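Local coordinates for glutaredoxin related protein (Sulfolobus solfataricus, PDB 4MNN) that probably acts as an atypical protein disulfide oxidoreductase of the glutaredoxin family, exchanging thiols and disulfides on a scaffold of thioredoxin fold, at residues K47-V52 / T61-P66; V85-E90 / L121-Q126; K104-P109 / E134-T139. All blocks are in the same frame, centred on the assembly; numbering follows the deposited sequence.

Contact 1: residues K47-V52 / T61-P66; sequences KPLVKV and TYYGIP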
loop_
_atom_site.group_PDB
_atom_site.type_symbol
_atom_site.label_atom_id
_atom_site.label_comp_id
_atom_site.label_asym_id
_atom_site.label_seq_id
_atom_site.Cartn_x
_atom_site.Cartn_y
_atom_site.Cartn_z
ATOM N N LYS A 47 13.199 7.418 6.994
ATOM C CA LYS A 47 11.978 7.933 6.379
ATOM C C LYS A 47 10.828 7.002 6.790
ATOM O O LYS A 47 11.032 5.854 7.115
ATOM C CB LYS A 47 12.113 7.976 4.856
ATOM C CG LYS A 47 13.089 9.060 4.304
ATOM C CD LYS A 47 13.154 8.934 2.780
ATOM C CE LYS A 47 13.925 10.064 2.110
ATOM N NZ LYS A 47 13.425 11.392 2.525
ATOM N N PRO A 48 9.610 7.503 6.764
ATOM C CA PRO A 48 8.469 6.675 7.161
ATOM C C PRO A 48 8.113 5.519 6.234
ATOM O O PRO A 48 8.374 5.556 5.013
ATOM C CB PRO A 48 7.322 7.702 7.259
ATOM C CG PRO A 48 7.711 8.773 6.287
ATOM C CD PRO A 48 9.206 8.891 6.464
ATOM N N LEU A 49 7.533 4.474 6.816
ATOM C CA LEU A 49 7.044 3.396 5.985
ATOM C C LEU A 49 6.029 2.613 6.763
ATOM O O LEU A 49 5.962 2.721 7.990
ATOM C CB LEU A 49 8.157 2.487 5.440
ATOM C CG LEU A 49 8.871 1.246 6.008
ATOM C CD1 LEU A 49 10.248 1.684 6.440
ATOM C CD2 LEU A 49 8.063 0.513 7.069
ATOM N N VAL A 50 5.211 1.843 6.057
ATOM C CA VAL A 50 4.225 0.993 6.701
ATOM C C VAL A 50 4.095 -0.271 5.868
ATOM O O VAL A 50 3.944 -0.208 4.648
ATOM C CB VAL A 50 2.829 1.670 6.843
ATOM C CG1 VAL A 50 2.230 1.945 5.494
ATOM C CG2 VAL A 50 1.901 0.764 7.674
ATOM N N LYS A 51 4.193 -1.411 6.547
ATOM C CA LYS A 51 4.110 -2.739 5.933
ATOM C C LYS A 51 2.821 -3.372 6.413
ATOM O O LYS A 51 2.495 -3.314 7.622
ATOM C CB LYS A 51 5.262 -3.644 6.369
ATOM C CG LYS A 51 6.575 -3.247 5.773
ATOM C CD LYS A 51 7.681 -4.194 6.210
ATOM C CE LYS A 51 8.830 -4.139 5.223
ATOM N NZ LYS A 51 10.080 -4.662 5.874
ATOM N N VAL A 52 2.096 -3.998 5.492
ATOM C CA VAL A 52 0.820 -4.609 5.854
ATOM C C VAL A 52 1.016 -6.105 5.713
ATOM O O VAL A 52 1.422 -6.561 4.666
ATOM C CB VAL A 52 -0.270 -4.100 4.927
ATOM C CG1 VAL A 52 -1.566 -4.900 5.134
ATOM C CG2 VAL A 52 -0.500 -2.590 5.233
ATOM N N THR A 61 4.466 -2.829 1.013
ATOM C CA THR A 61 5.102 -1.825 1.856
ATOM C C THR A 61 4.789 -0.515 1.144
ATOM O O THR A 61 4.920 -0.426 -0.089
ATOM C CB THR A 61 6.637 -1.907 1.878
ATOM O OG1 THR A 61 7.042 -3.152 2.428
ATOM C CG2 THR A 61 7.218 -0.776 2.762
ATOM N N TYR A 62 4.372 0.472 1.925
ATOM C CA TYR A 62 4.079 1.797 1.432
ATOM C C TYR A 62 5.184 2.670 2.039
ATOM O O TYR A 62 5.282 2.783 3.291
ATOM C CB TYR A 62 2.726 2.252 1.982
ATOM C CG TYR A 62 2.249 3.550 1.396
ATOM C CD1 TYR A 62 1.213 3.586 0.450
ATOM C CD2 TYR A 62 2.819 4.774 1.802
ATOM C CE1 TYR A 62 0.756 4.808 -0.073
ATOM C CE2 TYR A 62 2.372 5.998 1.287
ATOM C CZ TYR A 62 1.351 6.013 0.353
ATOM O OH TYR A 62 0.951 7.232 -0.174
ATOM N N TYR A 63 6.010 3.246 1.173
ATOM C CA TYR A 63 7.090 4.124 1.583
ATOM C C TYR A 63 6.593 5.571 1.585
ATOM O O TYR A 63 6.492 6.213 0.540
ATOM C CB TYR A 63 8.278 3.933 0.641
ATOM C CG TYR A 63 8.856 2.526 0.751
ATOM C CD1 TYR A 63 8.534 1.530 -0.189
ATOM C CD2 TYR A 63 9.773 2.211 1.773
ATOM C CE1 TYR A 63 9.110 0.278 -0.124
ATOM C CE2 TYR A 63 10.369 0.950 1.848
ATOM C CZ TYR A 63 10.034 -0.008 0.899
ATOM O OH TYR A 63 10.609 -1.264 0.974
ATOM N N GLY A 64 6.287 6.045 2.800
ATOM C CA GLY A 64 5.749 7.369 3.050
ATOM C C GLY A 64 4.662 7.121 4.072
ATOM O O GLY A 64 4.707 6.088 4.766
ATOM N N ILE A 65 3.680 8.014 4.161
ATOM C CA ILE A 65 2.568 7.805 5.105
ATOM C C ILE A 65 1.313 7.942 4.259
ATOM O O ILE A 65 1.092 8.955 3.600
ATOM C CB ILE A 65 2.579 8.852 6.261
ATOM C CG1 ILE A 65 3.904 8.734 7.035
ATOM C CG2 ILE A 65 1.369 8.629 7.172
ATOM C CD1 ILE A 65 4.065 9.786 8.141
ATOM N N PRO A 66 0.459 6.909 4.257
ATOM C CA PRO A 66 -0.742 6.994 3.429
ATOM C C PRO A 66 -1.874 7.895 3.898
ATOM O O PRO A 66 -2.953 7.406 4.213
ATOM C CB PRO A 66 -1.170 5.534 3.312
ATOM C CG PRO A 66 -0.823 4.987 4.647
ATOM C CD PRO A 66 0.547 5.609 4.948
#
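V50 and Y62 meet on one face of this strand pair. The V50 side chain was modelled in two conformers; in the one described here CG1 lies 3.6 Å from Y62 CB and also nears P66 CD. P66 in turn sits on the Y62 ring, with CB 3.8 Å above the ring plane and over its centre. On the other face L49 CB approaches Y63 CD2. T61 CG2 lies over the Y63 ring, offset toward the rim, and meets L49 CG as well. P48 and I65 make a separate apolar patch at the open end of the pair. Their side chains cross at about a right angle, with P48 CB 3.6 Å from I65 CG1. I65 CG1 lies anti to the carbonyl carbon (chi1 -60°), and this turns the branch to the proline ring.

The two strands form the beta hairpin 49-54/57-63 of the N-terminal thioredoxin-like unit. V50 and Y62 are an antiparallel hydrogen-bonded pair. Y62 N donates to V50 O at 2.8 Å and the bond is nearly straight, 174° at the hydrogen. V50 N donates to Y62 O at 2.9 Å. K51 and T61 are the next, non-hydrogen-bonded pair. Their side chains lie side by side and point the same way, and K51 CG rests 3.4 Å from T61 OG1. Strand 19-24 borders the hairpin on the side of 49-52.

Past the strands the ladder frays. G64 N makes only a weak, bent bond to P48 O, at 3.1 Å; P48 O also accepts from Y141 OH. The backbone of G64 has positive phi, and a CB there would jam against Y63 O. At the polar edge the hydroxyl of Y63 hydrogen-bonds to E134 OE2 on the neighbouring strand.

Contact 2: residues V85-E90 / L121-Q126; sequences VVNLDE and LYQVSQ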
loop_
_atom_site.group_PDB
_atom_site.type_symbol
_atom_site.label_atom_id
_atom_site.label_comp_id
_atom_site.label_asym_id
_atom_site.label_seq_id
_atom_site.Cartn_x
_atom_site.Cartn_y
_atom_site.Cartn_z
ATOM N N VAL A 85 -11.245 -10.836 0.799
ATOM C CA VAL A 85 -12.133 -10.564 -0.311
ATOM C C VAL A 85 -11.466 -9.646 -1.341
ATOM O O VAL A 85 -10.710 -8.752 -0.994
ATOM C CB VAL A 85 -13.438 -9.902 0.145
ATOM C CG1 VAL A 85 -13.199 -8.477 0.599
ATOM C CG2 VAL A 85 -14.432 -9.912 -1.002
ATOM N N VAL A 86 -11.738 -9.895 -2.615
ATOM C CA VAL A 86 -11.206 -9.058 -3.681
ATOM C C VAL A 86 -12.402 -8.637 -4.544
ATOM O O VAL A 86 -13.352 -9.406 -4.725
ATOM C CB VAL A 86 -10.152 -9.852 -4.492
ATOM C CG1 VAL A 86 -10.144 -9.412 -5.945
ATOM C CG2 VAL A 86 -8.749 -9.636 -3.851
ATOM N N ASN A 87 -12.380 -7.417 -5.061
ATOM C CA ASN A 87 -13.498 -6.973 -5.873
ATOM C C ASN A 87 -13.196 -6.828 -7.373
ATOM O O ASN A 87 -14.037 -6.349 -8.130
ATOM C CB ASN A 87 -14.079 -5.681 -5.286
ATOM C CG ASN A 87 -14.704 -5.911 -3.895
ATOM O OD1 ASN A 87 -15.658 -6.696 -3.753
ATOM N ND2 ASN A 87 -14.159 -5.251 -2.869
ATOM N N LEU A 88 -12.002 -7.237 -7.801
ATOM C CA LEU A 88 -11.677 -7.179 -9.228
ATOM C C LEU A 88 -12.521 -8.285 -9.902
ATOM O O LEU A 88 -12.848 -9.296 -9.270
ATOM C CB LEU A 88 -10.181 -7.444 -9.436
ATOM C CG LEU A 88 -9.265 -6.406 -8.788
ATOM C CD1 LEU A 88 -7.834 -6.744 -9.083
ATOM C CD2 LEU A 88 -9.580 -5.036 -9.319
ATOM N N ASP A 89 -12.874 -8.115 -11.174
ATOM C CA ASP A 89 -13.693 -9.132 -11.847
ATOM C C ASP A 89 -12.849 -10.366 -12.200
ATOM O O ASP A 89 -11.619 -10.316 -12.133
ATOM C CB ASP A 89 -14.362 -8.542 -13.105
ATOM C CG ASP A 89 -13.365 -8.206 -14.206
ATOM O OD1 ASP A 89 -13.357 -7.032 -14.635
ATOM O OD2 ASP A 89 -12.593 -9.103 -14.652
ATOM N N GLU A 90 -13.506 -11.457 -12.581
ATOM C CA GLU A 90 -12.815 -12.709 -12.883
ATOM C C GLU A 90 -11.731 -12.622 -13.953
ATOM O O GLU A 90 -10.729 -13.307 -13.858
ATOM C CB GLU A 90 -13.823 -13.788 -13.292
ATOM C CG GLU A 90 -15.008 -13.917 -12.349
ATOM C CD GLU A 90 -15.962 -15.073 -12.720
ATOM O OE1 GLU A 90 -17.046 -15.161 -12.098
ATOM O OE2 GLU A 90 -15.635 -15.893 -13.607
ATOM N N LEU A 121 -3.801 -2.152 -7.427
ATOM C CA LEU A 121 -2.617 -2.956 -7.104
ATOM C C LEU A 121 -2.685 -3.619 -5.735
ATOM O O LEU A 121 -2.155 -4.716 -5.569
ATOM C CB LEU A 121 -1.341 -2.108 -7.245
ATOM C CG LEU A 121 -1.061 -1.718 -8.697
ATOM C CD1 LEU A 121 0.182 -0.775 -8.753
ATOM C CD2 LEU A 121 -0.795 -3.002 -9.558
ATOM N N TYR A 122 -3.359 -2.994 -4.764
ATOM C CA TYR A 122 -3.489 -3.618 -3.431
ATOM C C TYR A 122 -4.225 -4.934 -3.623
ATOM O O TYR A 122 -3.913 -5.936 -2.970
ATOM C CB TYR A 122 -4.297 -2.753 -2.473
ATOM C CG TYR A 122 -3.569 -1.530 -1.975
ATOM C CD1 TYR A 122 -4.269 -0.342 -1.706
ATOM C CD2 TYR A 122 -2.181 -1.567 -1.738
ATOM C CE1 TYR A 122 -3.608 0.795 -1.201
ATOM C CE2 TYR A 122 -1.495 -0.431 -1.232
ATOM C CZ TYR A 122 -2.227 0.737 -0.962
ATOM O OH TYR A 122 -1.611 1.834 -0.414
ATOM N N GLN A 123 -5.203 -4.939 -4.524
ATOM C CA GLN A 123 -5.952 -6.171 -4.758
ATOM C C GLN A 123 -5.105 -7.191 -5.503
ATOM O O GLN A 123 -5.209 -8.377 -5.243
ATOM C CB GLN A 123 -7.243 -5.860 -5.490
ATOM C CG GLN A 123 -8.196 -5.102 -4.557
ATOM C CD GLN A 123 -9.449 -4.685 -5.246
ATOM O OE1 GLN A 123 -9.533 -3.593 -5.801
ATOM N NE2 GLN A 123 -10.444 -5.564 -5.233
ATOM N N VAL A 124 -4.273 -6.730 -6.431
ATOM C CA VAL A 124 -3.379 -7.642 -7.125
ATOM C C VAL A 124 -2.415 -8.312 -6.102
ATOM O O VAL A 124 -2.136 -9.525 -6.183
ATOM C CB VAL A 124 -2.570 -6.886 -8.203
ATOM C CG1 VAL A 124 -1.524 -7.797 -8.805
ATOM C CG2 VAL A 124 -3.506 -6.336 -9.279
ATOM N N SER A 125 -1.922 -7.554 -5.120
ATOM C CA SER A 125 -0.994 -8.134 -4.124
ATOM C C SER A 125 -1.681 -9.208 -3.273
ATOM O O SER A 125 -1.029 -10.119 -2.752
ATOM C CB SER A 125 -0.406 -7.029 -3.210
ATOM O OG SER A 125 -1.297 -6.599 -2.178
ATOM N N GLN A 126 -2.999 -9.092 -3.145
ATOM C CA GLN A 126 -3.805 -10.079 -2.401
ATOM C C GLN A 126 -3.936 -11.388 -3.168
ATOM O O GLN A 126 -3.866 -12.483 -2.584
ATOM C CB GLN A 126 -5.220 -9.555 -2.217
ATOM C CG GLN A 126 -5.565 -9.012 -0.888
ATOM C CD GLN A 126 -7.024 -8.568 -0.858
ATOM O OE1 GLN A 126 -7.346 -7.466 -1.258
ATOM N NE2 GLN A 126 -7.900 -9.445 -0.421
#
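Q123 reaches from the helix to L88 and N87, and it has the largest buried area of this contact. CG is anti to the carbonyl carbon and CD is anti to CA (chi2 176°), an extended chain that carries the amide across to the loop. L88 crosses it obliquely. L88 CD1 lies 3.7 Å from Q123 CB, while L88 CD2 is beside the amide group. V124 CG2 adds a looser apolar touch to L88 CD1. The Q123 amide ends at the backbone of N87. As modelled, Q123 NE2 is 2.7 Å from N87 N, but the amide is probably turned over in the model.

The loop 85-90 connects helix 71-83 to helix 90-96 and lies against the last turns of helix 114-127. That helix links strands 101-107 and 131-137 in a beta-alpha-beta unit of the thioredoxin fold. D89 is the N-cap of helix 90-96, with OD2 accepting from E92 N.

Q126 lies one turn of helix beyond Q123 and meets V85 and V86. Its NE2 donates to V85 O at 3.0 Å, 162° at the hydrogen. The carbonyl oxygen lies close to the plane of the glutamine amide, yet the nitrogen stands well above the carbonyl plane, 61° out of it. V86 slides past Q126 in the opposite direction, and V86 CG2 comes 3.6 Å from Q126 CD.

R80 of helix 71-83 touches both glutamines. On the helix itself S125 OG donates to Y122 O at 2.8 Å, and Q126 N reaches the same oxygen from the same face of its plane.

Contact 3: residues K104-P109 / E134-T139; sequences KLFVTP and EIYDAT
F106 and Y136 are neighbours on one face of the sheet, pointing the same way. Their rings are near parallel, 11° apart, but slid so they barely overlap. F106 CE1 fits against Y136 CB at 3.7 Å, and Y136 CD1 lies over one face of the F106 ring. K104 fills the next hollow, with CD 3.8 Å from Y136 CE1. On the other face I135 CD1 rests on L105 CB at 3.9 Å, and the V107 side chain touches C114 of helix 114-127. Parallel strands 101-107 and 131-137 of this beta-alpha-beta unit share four backbone bonds, ending with A138 N to V107 O, 2.7 Å. The side chains of T108 and T139 cross at about a right angle, their CG2 methyls 3.7 Å apart. D137 OD1 accepts from T139 N at 2.9 Å, an Asx turn, and from T139 OG1. An alanine at D137 would probably leave T139 N and OG1 without this acceptor and set the turn free to shift. K104 NZ forms a salt bridge with D160 and bonds Y148 OH, and Y63 holds E134. At 4.1 Å from E134 OE1, K104 NZ probably feels that charge only weakly.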
loop_
_atom_site.group_PDB
_atom_site.type_symbol
_atom_site.label_atom_id
_atom_site.label_comp_id
_atom_site.label_asym_id
_atom_site.label_seq_id
_atom_site.Cartn_x
_atom_site.Cartn_y
_atom_site.Cartn_z
ATOM N N LYS A 104 6.438 -1.588 -8.580
ATOM C CA LYS A 104 6.555 -0.374 -7.784
ATOM C C LYS A 104 5.646 0.691 -8.332
ATOM O O LYS A 104 5.689 1.010 -9.525
ATOM C CB LYS A 104 7.981 0.171 -7.790
ATOM C CG LYS A 104 8.942 -0.817 -7.149
ATOM C CD LYS A 104 10.391 -0.362 -7.233
ATOM C CE LYS A 104 11.243 -1.411 -6.479
ATOM N NZ LYS A 104 12.605 -0.945 -6.246
ATOM N N LEU A 105 4.847 1.257 -7.445
ATOM C CA LEU A 105 3.923 2.319 -7.823
ATOM C C LEU A 105 4.382 3.612 -7.162
ATOM O O LEU A 105 4.575 3.639 -5.956
ATOM C CB LEU A 105 2.503 1.994 -7.325
ATOM C CG LEU A 105 1.527 3.177 -7.478
ATOM C CD1 LEU A 105 1.317 3.474 -8.960
ATOM C CD2 LEU A 105 0.151 2.867 -6.815
ATOM N N PHE A 106 4.596 4.656 -7.955
ATOM C CA PHE A 106 4.942 5.962 -7.428
ATOM C C PHE A 106 3.697 6.826 -7.425
ATOM O O PHE A 106 2.974 6.881 -8.416
ATOM C CB PHE A 106 6.035 6.607 -8.284
ATOM C CG PHE A 106 7.368 5.884 -8.152
ATOM C CD1 PHE A 106 8.310 6.313 -7.230
ATOM C CD2 PHE A 106 7.602 4.704 -8.850
ATOM C CE1 PHE A 106 9.462 5.580 -6.996
ATOM C CE2 PHE A 106 8.755 3.949 -8.626
ATOM C CZ PHE A 106 9.683 4.398 -7.692
ATOM N N VAL A 107 3.473 7.508 -6.305
ATOM C CA VAL A 107 2.340 8.410 -6.157
ATOM C C VAL A 107 2.787 9.682 -5.431
ATOM O O VAL A 107 3.939 9.799 -5.002
ATOM C CB VAL A 107 1.217 7.772 -5.249
ATOM C CG1 VAL A 107 0.763 6.415 -5.805
ATOM C CG2 VAL A 107 1.744 7.595 -3.790
ATOM N N THR A 108 1.865 10.642 -5.342
ATOM C CA THR A 108 2.040 11.849 -4.523
ATOM C C THR A 108 0.630 12.160 -4.015
ATOM O O THR A 108 -0.346 11.650 -4.559
ATOM C CB THR A 108 2.580 13.080 -5.305
ATOM O OG1 THR A 108 1.607 13.508 -6.280
ATOM C CG2 THR A 108 3.875 12.709 -5.998
ATOM N N PRO A 109 0.504 12.960 -2.938
ATOM C CA PRO A 109 -0.805 13.321 -2.380
ATOM C C PRO A 109 -1.658 14.085 -3.396
ATOM O O PRO A 109 -2.841 13.792 -3.568
ATOM C CB PRO A 109 -0.438 14.189 -1.175
ATOM C CG PRO A 109 0.803 13.538 -0.678
ATOM C CD PRO A 109 1.584 13.285 -1.987
ATOM N N GLU A 134 5.393 -2.564 -3.880
ATOM C CA GLU A 134 5.924 -1.489 -3.034
ATOM C C GLU A 134 5.332 -0.209 -3.571
ATOM O O GLU A 134 5.279 -0.027 -4.802
ATOM C CB GLU A 134 7.456 -1.445 -3.116
ATOM C CG GLU A 134 8.071 -2.689 -2.413
ATOM C CD GLU A 134 9.580 -2.780 -2.528
ATOM O OE1 GLU A 134 10.097 -2.903 -3.654
ATOM O OE2 GLU A 134 10.238 -2.737 -1.479
ATOM N N ILE A 135 4.884 0.671 -2.676
ATOM C CA ILE A 135 4.300 1.948 -3.094
ATOM C C ILE A 135 5.226 3.002 -2.555
ATOM O O ILE A 135 5.687 2.872 -1.440
ATOM C CB ILE A 135 2.929 2.198 -2.440
ATOM C CG1 ILE A 135 2.075 0.924 -2.495
ATOM C CG2 ILE A 135 2.251 3.402 -3.126
ATOM C CD1 ILE A 135 1.719 0.454 -3.880
ATOM N N TYR A 136 5.503 4.036 -3.345
ATOM C CA TYR A 136 6.385 5.117 -2.897
ATOM C C TYR A 136 5.745 6.474 -3.052
ATOM O O TYR A 136 5.261 6.788 -4.122
ATOM C CB TYR A 136 7.666 5.170 -3.731
ATOM C CG TYR A 136 8.551 3.956 -3.603
ATOM C CD1 TYR A 136 8.313 2.800 -4.368
ATOM C CD2 TYR A 136 9.629 3.964 -2.717
ATOM C CE1 TYR A 136 9.136 1.676 -4.259
ATOM C CE2 TYR A 136 10.459 2.838 -2.588
ATOM C CZ TYR A 136 10.209 1.706 -3.362
ATOM O OH TYR A 136 11.025 0.602 -3.232
ATOM N N ASP A 137 5.749 7.264 -1.980
ATOM C CA ASP A 137 5.296 8.655 -2.034
ATOM C C ASP A 137 6.550 9.357 -2.627
ATOM O O ASP A 137 7.590 9.503 -1.960
ATOM C CB ASP A 137 5.015 9.215 -0.640
ATOM C CG ASP A 137 4.624 10.714 -0.663
ATOM O OD1 ASP A 137 5.047 11.455 -1.567
ATOM O OD2 ASP A 137 3.921 11.171 0.251
ATOM N N ALA A 138 6.444 9.731 -3.895
ATOM C CA ALA A 138 7.532 10.349 -4.637
ATOM C C ALA A 138 8.028 11.677 -4.068
ATOM O O ALA A 138 9.137 12.107 -4.409
ATOM C CB ALA A 138 7.096 10.533 -6.094
ATOM N N THR A 139 7.202 12.340 -3.247
ATOM C CA THR A 139 7.617 13.617 -2.636
ATOM C C THR A 139 8.530 13.361 -1.458
ATOM O O THR A 139 9.394 14.185 -1.112
ATOM C CB THR A 139 6.389 14.462 -2.134
ATOM O OG1 THR A 139 5.734 13.804 -1.032
ATOM C CG2 THR A 139 5.416 14.663 -3.271
#

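Contacts 1 and 3 lie in one mixed sheet, with centres about 10 Å apart. Strands 57-63 and 131-137 are neighbours there, and Y63 N to I135 O, 2.7 Å, and T61 O to I135 N, 2.8 Å, are probable hydrogen bonds between them. This seam joins the two thioredoxin-like units. Contact 2 is farther off, its centre about 20 Å from contact 1 and about 19 Å from contact 3. Its helix 114-127 still reaches both: Y122 OH is 3.4 Å from Y62 CD1, and L121 CD1 is 3.9 Å from L105 CB. That helix starts at the C111-C114 disulfide, probably the redox site. Y62 of contact 1 lies near it without touching.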